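Local coordinates for transcriptional regulator, LacI family protein (PDB 3K9C) that probably binds DNA as a transcription factor of the LacI family, with a periplasmic-binding-protein-like domain in the regulatory part, at residues R209-P212 / S216-G219. Numbering follows the deposited sequence.
Sequences RDVP and SVVG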
ATOM      1  N   ARG B 209      23.814  11.583   1.698  1.00 44.85           N
ATOM      2  CA  ARG B 209      24.015  11.858   0.282  1.00 45.34           C
ATOM      3  C   ARG B 209      22.771  12.487  -0.329  1.00 44.56           C
ATOM      4  O   ARG B 209      21.647  12.082  -0.025  1.00 45.33           O
ATOM      5  CB  ARG B 209      24.389  10.571  -0.450  1.00 46.59           C
ATOM      6  CG  ARG B 209      25.694   9.965   0.045  1.00 48.63           C
ATOM      7  CD  ARG B 209      26.084   8.752  -0.778  1.00 51.75           C
ATOM      8  NE  ARG B 209      27.358   8.173  -0.356  1.00 53.47           N
ATOM      9  CZ  ARG B 209      27.572   7.615   0.832  1.00 54.41           C
ATOM     10  NH1 ARG B 209      26.596   7.555   1.730  1.00 55.12           N
ATOM     11  NH2 ARG B 209      28.761   7.108   1.119  1.00 54.01           N
ATOM     12  N   ASP B 210      22.976  13.491  -1.180  1.00 43.26           N
ATOM     13  CA  ASP B 210      21.865  14.186  -1.821  1.00 41.92           C
ATOM     14  C   ASP B 210      21.447  13.565  -3.141  1.00 39.24           C
ATOM     15  O   ASP B 210      22.276  13.079  -3.918  1.00 38.88           O
ATOM     16  CB  ASP B 210      22.205  15.657  -2.088  1.00 44.97           C
ATOM     17  CG  ASP B 210      22.366  16.469  -0.821  1.00 48.69           C
ATOM     18  OD1 ASP B 210      21.511  16.350   0.084  1.00 50.43           O
ATOM     19  OD2 ASP B 210      23.345  17.242  -0.739  1.00 50.89           O
ATOM     20  N   VAL B 211      20.143  13.603  -3.385  1.00 35.85           N
ATOM     21  CA  VAL B 211      19.562  13.101  -4.615  1.00 32.12           C
ATOM     22  C   VAL B 211      18.809  14.294  -5.198  1.00 31.12           C
ATOM     23  O   VAL B 211      17.973  14.897  -4.524  1.00 29.86           O
ATOM     24  CB  VAL B 211      18.583  11.939  -4.344  1.00 30.83           C
ATOM     25  CG1 VAL B 211      17.897  11.511  -5.640  1.00 28.42           C
ATOM     26  CG2 VAL B 211      19.332  10.764  -3.743  1.00 30.27           C
ATOM     27  N   PRO B 212      19.092  14.651  -6.459  1.00 29.28           N
ATOM     28  CA  PRO B 212      20.051  14.022  -7.373  1.00 29.98           C
ATOM     29  C   PRO B 212      21.484  14.571  -7.329  1.00 30.73           C
ATOM     30  O   PRO B 212      22.370  14.038  -7.991  1.00 31.49           O
ATOM     31  CB  PRO B 212      19.408  14.259  -8.731  1.00 27.24           C
ATOM     32  CG  PRO B 212      18.908  15.672  -8.574  1.00 27.47           C
ATOM     33  CD  PRO B 212      18.303  15.682  -7.161  1.00 28.02           C
ATOM     34  N   SER B 216      21.740  10.040  -8.683  1.00 23.45           N
ATOM     35  CA  SER B 216      20.428  10.065  -9.323  1.00 22.51           C
ATOM     36  C   SER B 216      19.761   8.706  -9.141  1.00 20.89           C
ATOM     37  O   SER B 216      20.428   7.668  -9.099  1.00 22.44           O
ATOM     38  CB  SER B 216      20.549  10.387 -10.814  1.00 21.42           C
ATOM     39  OG  SER B 216      20.818  11.765 -11.025  1.00 22.19           O
ATOM     40  N   VAL B 217      18.440   8.715  -9.030  1.00 19.99           N
ATOM     41  CA  VAL B 217      17.687   7.491  -8.829  1.00 18.04           C
ATOM     42  C   VAL B 217      16.470   7.467  -9.742  1.00 18.38           C
ATOM     43  O   VAL B 217      15.802   8.481  -9.907  1.00 17.39           O
ATOM     44  CB  VAL B 217      17.189   7.376  -7.353  1.00 17.66           C
ATOM     45  CG1 VAL B 217      16.464   6.042  -7.136  1.00 17.00           C
ATOM     46  CG2 VAL B 217      18.362   7.511  -6.398  1.00 17.30           C
ATOM     47  N   VAL B 218      16.193   6.304 -10.324  1.00 16.53           N
ATOM     48  CA  VAL B 218      15.036   6.115 -11.197  1.00 17.32           C
ATOM     49  C   VAL B 218      14.242   4.892 -10.712  1.00 18.10           C
ATOM     50  O   VAL B 218      14.825   3.842 -10.402  1.00 18.54           O
ATOM     51  CB  VAL B 218      15.451   5.847 -12.657  1.00 16.81           C
ATOM     52  CG1 VAL B 218      14.214   5.605 -13.495  1.00 15.92           C
ATOM     53  CG2 VAL B 218      16.237   7.018 -13.201  1.00 18.48           C
ATOM     54  N   GLY B 219      12.922   5.026 -10.654  1.00 17.24           N
ATOM     55  CA  GLY B 219      12.090   3.917 -10.228  1.00 16.68           C
ATOM     56  C   GLY B 219      11.389   3.311 -11.425  1.00 17.96           C
ATOM     57  O   GLY B 219      11.816   3.506 -12.559  1.00 19.08           O
TER
HETATM   58  O   HOH W   1      22.742  13.357 -10.312  1.00 21.70           O
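Ser216 and Pro212 meet at the turn where the chain leaves a loop and enters strand 216-218, while Val211 and Val217 close the same turn with hydrocarbon. It is a worked example of a tight loop-to-strand entry, with three residues intervening. The peptide bond between Val211 and Pro212 is cis, which brings their CA atoms to 2.9 Å. Across the turn, Pro212 CA comes within 4.4 Å of Ser216 CA. The CB of Pro212 lies 3.7 Å from Ser216 OG, a contact without a hydrogen bond. That hydroxyl, with chi1 at -75° setting it beside its own backbone N, is hydrogen-bonded to Gly276 N and also to a water at 2.6 Å from OG. The same water sits just 2.4 Å from Pro212 O, short enough to leave that bridge doubtful.

On the apolar side, the two valines cross at about a right angle, and their meeting is one methyl against another, Val211 CG1 to Val217 CG2 at 4.1 Å. The Val211 methyl reaches across because it stands opposite the backbone N about the first torsion (chi1 175°). Leu201 and Leu204 of helix 194-206 touch both valines, so the methyl pair packs against that helix beside the edge strand of the four-stranded parallel sheet. The run from Val-Pro to Ser-Val-Val-Gly follows a sequence pattern familiar in LacI-type regulators. With no direct hydrogen bond between the segments, their direct contact is van der Waals, methyl on methyl and proline ring on hydroxyl, while the serine's polar end is turned to Gly276.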